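Local coordinates for protein DR hemagglutinin structural subunit (Escherichia coli, PDB 1UT1) that forms the structural subunit of the Dr fimbrial adhesin, which binds the Dr blood group antigen and mediates adherence of uropathogenic strains to the upper urinary tract, at residues S10-V24 / P133-A147. The protein carries 3 engineered substitutions. Numbering follows the deposited sequence. Where two conformers were deposited one is given.
Sequences SFTPSGTTGTTKLTV and PPGNYTLTLTGGYWA. Engineered in segment 10-24: Ser10 (natural residue Gly). With EDO (1,2-ethanediol), chain N; EDO (1,2-ethanediol), chain H; SO4 (sulfate ion), chain O.
Thr12 lies alongside Tyr145 and sets CB over one face of its ring, 3.7 Å from the centroid and 18° off the normal, a CH-pi contact. Tyr145 swings its ring there by placing CG between backbone N and carbonyl carbon (chi1 58°). At the far end, Val24 CG2 packs 3.7 Å from Tyr137 CD2, and Tyr137 OH donates to Pro133 O at 2.6 Å, in the carbonyl plane and on a lone pair, tying down the side chain's end.

Backbone hydrogen bonds define a long antiparallel ladder between N- and C-terminal strands of this immunoglobulin-like adhesin fold: strands 16-24 and 135-147 run at 160°, with Thr20 N to Leu139 O and Leu139 N to Thr20 O each 2.8 Å. The register shifts by two residues between Pro13 and Thr17, a beta bulge where the chain turns at Gly15; there Gly143 O takes Ser14 N and Gly143 N reaches Thr16 O. Beside this corner, Ser14 OG is bonded to Cys28 O and Glu26 N of a second subunit.

Threonines line one face: the methyls Thr17 CG2 and Thr140 CG2 are tight at 3.3 Å. Thr23 OG1 donates to Asn136 OD1 (2.8 Å) in its carbonyl plane, while Asn136 ND2 bonds Asp84.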
ATOM      1  N   SER A  10     -29.693  -8.699   0.907  1.00 24.17           N
ATOM      2  CA  SER A  10     -28.367  -8.990   0.394  1.00 22.36           C
ATOM      3  C   SER A  10     -27.632  -7.733  -0.020  1.00 19.76           C
ATOM      4  O   SER A  10     -28.249  -6.782  -0.479  1.00 17.03           O
ATOM      5  CB  SER A  10     -28.451  -9.951  -0.774  1.00 28.06           C
ATOM      6  OG  SER A  10     -28.700  -9.248  -1.971  1.00 33.25           O
ATOM      7  N   PHE A  11     -26.302  -7.788   0.069  1.00 15.47           N
ATOM      8  CA  PHE A  11     -25.445  -6.678  -0.318  1.00 13.63           C
ATOM      9  C   PHE A  11     -24.815  -6.927  -1.686  1.00 16.29           C
ATOM     10  O   PHE A  11     -24.259  -8.000  -1.945  1.00 16.04           O
ATOM     11  CB  PHE A  11     -24.335  -6.485   0.726  1.00 14.45           C
ATOM     12  CG  PHE A  11     -23.307  -5.457   0.338  1.00 14.36           C
ATOM     13  CD1 PHE A  11     -22.038  -5.843  -0.095  1.00 14.08           C
ATOM     14  CD2 PHE A  11     -23.568  -4.100   0.513  1.00 14.98           C
ATOM     15  CE1 PHE A  11     -21.049  -4.869  -0.418  1.00 11.81           C
ATOM     16  CE2 PHE A  11     -22.602  -3.134   0.204  1.00 14.09           C
ATOM     17  CZ  PHE A  11     -21.353  -3.524  -0.277  1.00 10.92           C
ATOM     18  N   THR A  12     -24.912  -5.926  -2.554  1.00 13.00           N
ATOM     19  CA  THR A  12     -24.267  -5.955  -3.861  1.00 12.89           C
ATOM     20  C   THR A  12     -23.067  -4.994  -3.845  1.00 13.95           C
ATOM     21  O   THR A  12     -23.250  -3.791  -3.774  1.00 13.78           O
ATOM     22  CB  THR A  12     -25.230  -5.467  -4.964  1.00 17.93           C
ATOM     23  OG1 THR A  12     -26.377  -6.315  -5.022  1.00 17.35           O
ATOM     24  CG2 THR A  12     -24.535  -5.501  -6.300  1.00 14.74           C
ATOM     25  N   PRO A  13     -21.856  -5.530  -3.945  1.00 12.93           N
ATOM     26  CA  PRO A  13     -20.674  -4.675  -3.956  1.00 12.42           C
ATOM     27  C   PRO A  13     -20.695  -3.825  -5.216  1.00 14.99           C
ATOM     28  O   PRO A  13     -20.847  -4.345  -6.340  1.00 16.26           O
ATOM     29  CB  PRO A  13     -19.504  -5.679  -4.011  1.00 14.04           C
ATOM     30  CG  PRO A  13     -20.074  -6.956  -3.402  1.00 17.67           C
ATOM     31  CD  PRO A  13     -21.503  -6.968  -3.866  1.00 12.95           C
ATOM     32  N   SER A  14     -20.582  -2.513  -5.048  1.00 11.13           N
ATOM     33  CA  SER A  14     -20.616  -1.592  -6.198  1.00 10.92           C
ATOM     34  C   SER A  14     -20.144  -0.206  -5.762  1.00 12.05           C
ATOM     35  O   SER A  14     -20.939   0.645  -5.381  1.00 10.15           O
ATOM     36  CB  SER A  14     -22.034  -1.499  -6.813  1.00 11.26           C
ATOM     37  OG  SER A  14     -21.981  -0.691  -7.981  1.00 12.84           O
ATOM     38  N   GLY A  15     -18.837  -0.023  -5.767  1.00  9.67           N
ATOM     39  CA  GLY A  15     -18.258   1.208  -5.254  1.00 10.65           C
ATOM     40  C   GLY A  15     -16.801   0.977  -4.888  1.00 13.43           C
ATOM     41  O   GLY A  15     -16.224  -0.092  -5.138  1.00 13.64           O
ATOM     42  N   THR A  16     -16.246   1.923  -4.165  1.00  8.31           N
ATOM     43  CA  THR A  16     -14.892   1.790  -3.719  1.00  7.79           C
ATOM     44  C   THR A  16     -14.778   1.417  -2.214  1.00 11.21           C
ATOM     45  O   THR A  16     -15.771   1.276  -1.507  1.00 10.13           O
ATOM     46  CB  THR A  16     -14.097   3.009  -4.063  1.00 10.82           C
ATOM     47  OG1 THR A  16     -14.708   4.162  -3.464  1.00 11.64           O
ATOM     48  CG2 THR A  16     -14.104   3.181  -5.602  1.00 10.92           C
ATOM     49  N   THR A  17     -13.552   1.264  -1.760  1.00 12.16           N
ATOM     50  CA  THR A  17     -13.286   0.807  -0.413  1.00 12.34           C
ATOM     51  C   THR A  17     -12.515   1.844   0.389  1.00 16.11           C
ATOM     52  O   THR A  17     -11.503   2.407  -0.088  1.00 15.41           O
ATOM     53  CB  THR A  17     -12.462  -0.494  -0.480  1.00 18.21           C
ATOM     54  OG1 THR A  17     -13.237  -1.497  -1.153  1.00 18.56           O
ATOM     55  CG2 THR A  17     -12.061  -1.002   0.930  1.00 15.32           C
ATOM     56  N   GLY A  18     -13.010   2.112   1.590  1.00 12.37           N
ATOM     57  CA  GLY A  18     -12.352   3.030   2.509  1.00 12.43           C
ATOM     58  C   GLY A  18     -11.720   2.207   3.646  1.00 14.57           C
ATOM     59  O   GLY A  18     -12.375   1.339   4.241  1.00 13.96           O
ATOM     60  N   THR A  19     -10.463   2.507   3.965  1.00 10.39           N
ATOM     61  CA  THR A  19      -9.773   1.800   5.024  1.00  9.69           C
ATOM     62  C   THR A  19      -9.426   2.795   6.126  1.00 16.63           C
ATOM     63  O   THR A  19      -8.769   3.804   5.857  1.00 19.71           O
ATOM     64  CB  THR A  19      -8.495   1.156   4.466  0.65 19.48           C
ATOM     65  OG1 THR A  19      -8.842   0.275   3.379  0.65 11.90           O
ATOM     66  CG2 THR A  19      -7.755   0.376   5.552  0.65 19.63           C
ATOM     67  N   THR A  20      -9.932   2.539   7.337  1.00 10.32           N
ATOM     68  CA  THR A  20      -9.690   3.386   8.517  1.00  9.91           C
ATOM     69  C   THR A  20      -8.654   2.690   9.375  1.00 13.98           C
ATOM     70  O   THR A  20      -8.821   1.530   9.739  1.00 12.79           O
ATOM     71  CB  THR A  20     -10.999   3.560   9.337  1.00 16.63           C
ATOM     72  OG1 THR A  20     -11.959   4.283   8.540  1.00 12.62           O
ATOM     73  CG2 THR A  20     -10.732   4.333  10.655  1.00 17.21           C
ATOM     74  N   LYS A  21      -7.537   3.363   9.602  1.00 12.01           N
ATOM     75  CA  LYS A  21      -6.403   2.763  10.281  1.00 10.40           C
ATOM     76  C   LYS A  21      -6.074   3.534  11.533  1.00 16.50           C
ATOM     77  O   LYS A  21      -6.237   4.783  11.592  1.00 14.89           O
ATOM     78  CB  LYS A  21      -5.191   2.791   9.361  1.00 13.63           C
ATOM     79  CG  LYS A  21      -5.335   1.885   8.141  1.00 20.82           C
ATOM     80  CD  LYS A  21      -4.018   1.812   7.358  1.00 27.57           C
ATOM     81  CE  LYS A  21      -4.222   1.190   5.971  1.00 39.80           C
ATOM     82  NZ  LYS A  21      -3.358   1.827   4.923  1.00 47.53           N
ATOM     83  N   LEU A  22      -5.580   2.812  12.533  1.00 10.36           N
ATOM     84  CA  LEU A  22      -5.183   3.453  13.770  1.00 10.45           C
ATOM     85  C   LEU A  22      -4.060   2.628  14.373  1.00 11.64           C
ATOM     86  O   LEU A  22      -4.197   1.442  14.500  1.00 11.75           O
ATOM     87  CB  LEU A  22      -6.389   3.496  14.765  1.00 11.39           C
ATOM     88  CG  LEU A  22      -6.034   3.958  16.181  1.00 16.41           C
ATOM     89  CD1 LEU A  22      -5.668   5.380  16.163  1.00 17.23           C
ATOM     90  CD2 LEU A  22      -7.169   3.690  17.180  1.00 19.90           C
ATOM     91  N   THR A  23      -2.976   3.277  14.781  1.00 10.74           N
ATOM     92  CA  THR A  23      -1.947   2.610  15.554  1.00 10.61           C
ATOM     93  C   THR A  23      -2.147   2.979  17.026  1.00 12.68           C
ATOM     94  O   THR A  23      -2.232   4.165  17.384  1.00 12.43           O
ATOM     95  CB  THR A  23      -0.544   3.018  15.093  1.00 13.85           C
ATOM     96  OG1 THR A  23      -0.347   2.552  13.745  1.00 14.47           O
ATOM     97  CG2 THR A  23       0.510   2.420  16.021  1.00 11.76           C
ATOM     98  N   VAL A  24      -2.239   1.954  17.868  1.00  9.90           N
ATOM     99  CA  VAL A  24      -2.450   2.130  19.306  1.00  7.93           C
ATOM    100  C   VAL A  24      -1.083   1.948  19.992  1.00 11.08           C
ATOM    101  O   VAL A  24      -0.330   1.036  19.649  1.00 11.35           O
ATOM    102  CB  VAL A  24      -3.459   1.083  19.849  1.00 11.39           C
ATOM    103  CG1 VAL A  24      -3.569   1.157  21.418  1.00 12.06           C
ATOM    104  CG2 VAL A  24      -4.835   1.328  19.209  1.00 10.07           C
ATOM    105  N   PRO A 133      -4.478  -3.653  23.420  1.00 13.35           N
ATOM    106  CA  PRO A 133      -3.035  -3.893  23.226  1.00 13.27           C
ATOM    107  C   PRO A 133      -2.476  -2.975  22.123  1.00 14.41           C
ATOM    108  O   PRO A 133      -3.106  -2.787  21.070  1.00 13.60           O
ATOM    109  CB  PRO A 133      -2.968  -5.348  22.756  1.00 14.32           C
ATOM    110  CG  PRO A 133      -4.261  -5.965  23.103  1.00 18.36           C
ATOM    111  CD  PRO A 133      -5.281  -4.843  23.110  1.00 15.07           C
ATOM    112  N   PRO A 134      -1.252  -2.485  22.311  1.00 12.68           N
ATOM    113  CA  PRO A 134      -0.609  -1.706  21.250  1.00 12.85           C
ATOM    114  C   PRO A 134      -0.493  -2.544  19.958  1.00 14.95           C
ATOM    115  O   PRO A 134      -0.265  -3.762  19.995  1.00 16.34           O
ATOM    116  CB  PRO A 134       0.784  -1.405  21.828  1.00 14.01           C
ATOM    117  CG  PRO A 134       0.526  -1.358  23.348  1.00 16.29           C
ATOM    118  CD  PRO A 134      -0.486  -2.445  23.577  1.00 13.45           C
ATOM    119  N   GLY A 135      -0.728  -1.894  18.824  1.00 11.51           N
ATOM    120  CA  GLY A 135      -0.653  -2.556  17.532  1.00 10.74           C
ATOM    121  C   GLY A 135      -1.302  -1.678  16.462  1.00 13.35           C
ATOM    122  O   GLY A 135      -1.649  -0.525  16.724  1.00 12.30           O
ATOM    123  N   ASN A 136      -1.406  -2.230  15.253  1.00  9.96           N
ATOM    124  CA  ASN A 136      -2.032  -1.550  14.107  1.00  9.36           C
ATOM    125  C   ASN A 136      -3.385  -2.161  13.881  1.00 10.69           C
ATOM    126  O   ASN A 136      -3.529  -3.384  13.779  1.00 10.09           O
ATOM    127  CB  ASN A 136      -1.168  -1.715  12.840  1.00 10.08           C
ATOM    128  CG  ASN A 136       0.244  -1.256  13.056  1.00 22.98           C
ATOM    129  OD1 ASN A 136       0.476  -0.112  13.455  1.00 19.16           O
ATOM    130  ND2 ASN A 136       1.184  -2.193  12.982  1.00 21.19           N
ATOM    131  N   TYR A 137      -4.388  -1.309  13.835  1.00  8.48           N
ATOM    132  CA  TYR A 137      -5.773  -1.736  13.749  1.00  8.16           C
ATOM    133  C   TYR A 137      -6.375  -1.159  12.503  1.00 11.51           C
ATOM    134  O   TYR A 137      -6.053  -0.053  12.120  1.00 11.18           O
ATOM    135  CB  TYR A 137      -6.530  -1.206  14.976  1.00  9.75           C
ATOM    136  CG  TYR A 137      -6.148  -1.928  16.246  1.00  9.52           C
ATOM    137  CD1 TYR A 137      -6.935  -2.979  16.740  1.00 11.19           C
ATOM    138  CD2 TYR A 137      -5.002  -1.562  16.956  1.00 10.47           C
ATOM    139  CE1 TYR A 137      -6.551  -3.689  17.887  1.00 10.02           C
ATOM    140  CE2 TYR A 137      -4.635  -2.224  18.141  1.00 11.48           C
ATOM    141  CZ  TYR A 137      -5.376  -3.339  18.552  1.00 11.70           C
ATOM    142  OH  TYR A 137      -5.016  -4.006  19.708  1.00 11.55           O
ATOM    143  N   THR A 138      -7.295  -1.906  11.904  1.00 10.12           N
ATOM    144  CA  THR A 138      -7.868  -1.507  10.617  1.00 10.22           C
ATOM    145  C   THR A 138      -9.364  -1.845  10.555  1.00 12.46           C
ATOM    146  O   THR A 138      -9.792  -2.914  11.049  1.00 11.58           O
ATOM    147  CB  THR A 138      -7.111  -2.295   9.430  1.00 13.34           C
ATOM    148  OG1 THR A 138      -5.683  -2.131   9.555  1.00 12.68           O
ATOM    149  CG2 THR A 138      -7.533  -1.774   8.075  1.00 12.37           C
ATOM    150  N   LEU A 139     -10.134  -0.973   9.884  1.00  8.96           N
ATOM    151  CA  LEU A 139     -11.540  -1.226   9.593  1.00  9.45           C
ATOM    152  C   LEU A 139     -11.719  -0.918   8.107  1.00 13.60           C
ATOM    153  O   LEU A 139     -11.387   0.177   7.646  1.00 13.60           O
ATOM    154  CB  LEU A 139     -12.484  -0.337  10.402  1.00  9.22           C
ATOM    155  CG  LEU A 139     -13.937  -0.308   9.887  1.00 11.94           C
ATOM    156  CD1 LEU A 139     -14.598  -1.672  10.045  1.00 12.53           C
ATOM    157  CD2 LEU A 139     -14.738   0.747  10.661  1.00 12.09           C
ATOM    158  N   THR A 140     -12.165  -1.909   7.345  1.00  9.40           N
ATOM    159  CA  THR A 140     -12.296  -1.734   5.901  1.00  9.10           C
ATOM    160  C   THR A 140     -13.781  -1.774   5.497  1.00 11.54           C
ATOM    161  O   THR A 140     -14.517  -2.687   5.911  1.00 12.07           O
ATOM    162  CB  THR A 140     -11.518  -2.849   5.184  1.00 13.09           C
ATOM    163  OG1 THR A 140     -10.126  -2.758   5.539  1.00 14.25           O
ATOM    164  CG2 THR A 140     -11.656  -2.709   3.685  1.00 13.33           C
ATOM    165  N   LEU A 141     -14.229  -0.754   4.762  1.00  8.99           N
ATOM    166  CA  LEU A 141     -15.651  -0.620   4.360  1.00  8.84           C
ATOM    167  C   LEU A 141     -15.740  -0.456   2.844  1.00 12.89           C
ATOM    168  O   LEU A 141     -15.032   0.365   2.248  1.00 13.74           O
ATOM    169  CB  LEU A 141     -16.288   0.604   5.011  1.00  9.37           C
ATOM    170  CG  LEU A 141     -16.365   0.570   6.566  1.00 12.49           C
ATOM    171  CD1 LEU A 141     -16.701   1.977   7.129  1.00 12.31           C
ATOM    172  CD2 LEU A 141     -17.399  -0.421   7.006  1.00 12.67           C
ATOM    173  N   THR A 142     -16.611  -1.237   2.235  1.00  9.50           N
ATOM    174  CA  THR A 142     -16.768  -1.225   0.784  1.00  9.11           C
ATOM    175  C   THR A 142     -18.170  -0.761   0.444  1.00 10.23           C
ATOM    176  O   THR A 142     -19.148  -1.257   0.996  1.00  9.62           O
ATOM    177  CB  THR A 142     -16.567  -2.652   0.196  1.00 16.03           C
ATOM    178  OG1 THR A 142     -15.229  -3.085   0.468  1.00 14.76           O
ATOM    179  CG2 THR A 142     -16.811  -2.634  -1.363  1.00 13.00           C
ATOM    180  N   GLY A 143     -18.267   0.138  -0.525  1.00  8.05           N
ATOM    181  CA  GLY A 143     -19.553   0.691  -0.933  1.00  8.20           C
ATOM    182  C   GLY A 143     -20.317  -0.245  -1.824  1.00 11.79           C
ATOM    183  O   GLY A 143     -19.737  -1.054  -2.570  1.00 12.38           O
ATOM    184  N   GLY A 144     -21.628  -0.123  -1.767  1.00  9.96           N
ATOM    185  CA  GLY A 144     -22.502  -0.971  -2.563  1.00  9.73           C
ATOM    186  C   GLY A 144     -23.936  -0.640  -2.200  1.00 11.71           C
ATOM    187  O   GLY A 144     -24.224   0.465  -1.754  1.00 10.67           O
ATOM    188  N   TYR A 145     -24.858  -1.551  -2.504  1.00 10.43           N
ATOM    189  CA  TYR A 145     -26.269  -1.297  -2.181  1.00 10.95           C
ATOM    190  C   TYR A 145     -26.930  -2.529  -1.642  1.00 14.60           C
ATOM    191  O   TYR A 145     -26.436  -3.654  -1.830  1.00 14.48           O
ATOM    192  CB  TYR A 145     -27.051  -0.693  -3.353  1.00 12.17           C
ATOM    193  CG  TYR A 145     -27.033  -1.530  -4.598  1.00 14.94           C
ATOM    194  CD1 TYR A 145     -26.080  -1.314  -5.599  1.00 16.05           C
ATOM    195  CD2 TYR A 145     -27.990  -2.526  -4.794  1.00 17.45           C
ATOM    196  CE1 TYR A 145     -26.074  -2.113  -6.763  1.00 15.96           C
ATOM    197  CE2 TYR A 145     -27.987  -3.325  -5.946  1.00 17.97           C
ATOM    198  CZ  TYR A 145     -27.064  -3.081  -6.935  1.00 25.01           C
ATOM    199  OH  TYR A 145     -27.114  -3.845  -8.097  1.00 26.20           O
ATOM    200  N   TRP A 146     -27.963  -2.315  -0.850  1.00 11.54           N
ATOM    201  CA  TRP A 146     -28.585  -3.419  -0.144  1.00 14.22           C
ATOM    202  C   TRP A 146     -30.027  -3.576  -0.614  1.00 18.33           C
ATOM    203  O   TRP A 146     -30.683  -2.597  -1.002  1.00 15.79           O
ATOM    204  CB  TRP A 146     -28.521  -3.132   1.370  1.00 15.69           C
ATOM    205  CG  TRP A 146     -29.018  -4.232   2.273  1.00 17.82           C
ATOM    206  CD1 TRP A 146     -28.269  -5.224   2.869  1.00 20.62           C
ATOM    207  CD2 TRP A 146     -30.353  -4.395   2.747  1.00 18.06           C
ATOM    208  NE1 TRP A 146     -29.064  -5.966   3.719  1.00 21.33           N
ATOM    209  CE2 TRP A 146     -30.351  -5.487   3.649  1.00 22.02           C
ATOM    210  CE3 TRP A 146     -31.552  -3.705   2.518  1.00 19.45           C
ATOM    211  CZ2 TRP A 146     -31.491  -5.887   4.336  1.00 21.90           C
ATOM    212  CZ3 TRP A 146     -32.677  -4.089   3.211  1.00 22.10           C
ATOM    213  CH2 TRP A 146     -32.649  -5.186   4.096  1.00 23.04           C
ATOM    214  N   ALA A 147     -30.520  -4.812  -0.555  1.00 18.14           N
ATOM    215  CA  ALA A 147     -31.931  -5.084  -0.831  1.00 20.77           C
ATOM    216  C   ALA A 147     -32.415  -6.307  -0.054  1.00 24.45           C
ATOM    217  O   ALA A 147     -31.625  -7.202   0.283  1.00 23.16           O
ATOM    218  CB  ALA A 147     -32.150  -5.279  -2.314  1.00 21.68           C
TER
HETATM  219  C1  EDO N1147     -16.759  -3.312  -5.095  1.00 22.84           C
HETATM  220  O1  EDO N1147     -15.581  -2.518  -5.138  1.00 24.86           O
HETATM  221  C2  EDO N1147     -17.236  -3.550  -6.533  1.00 18.92           C
HETATM  222  O2  EDO N1147     -17.528  -2.296  -7.185  1.00 14.35           O
HETATM  223  C1  EDO H1141       2.407  -1.076  17.363  1.00 25.81           C
HETATM  224  O1  EDO H1141       3.263  -0.275  16.563  1.00 28.10           O
HETATM  225  C2  EDO H1141       2.665  -0.743  18.831  1.00 20.11           C
HETATM  226  O2  EDO H1141       2.289   0.618  19.087  1.00 14.65           O
HETATM  227  S   SO4 O1148      -9.008   5.509   1.817  1.00 35.14           S
HETATM  228  O1  SO4 O1148      -7.607   5.796   2.273  1.00 35.48           O
HETATM  229  O2  SO4 O1148      -9.064   5.023   0.427  1.00 36.56           O
HETATM  230  O3  SO4 O1148      -9.505   4.395   2.678  1.00 37.97           O
HETATM  231  O4  SO4 O1148      -9.851   6.645   2.130  1.00 36.59           O
HETATM  232  O   HOH W   1     -27.808  -6.989  -7.403  1.00 32.59           O
HETATM  233  O   HOH W   2      -8.306  -2.613   3.769  1.00 31.54           O
HETATM  234  O   HOH W   3     -13.074   2.699   6.854  1.00 22.72           O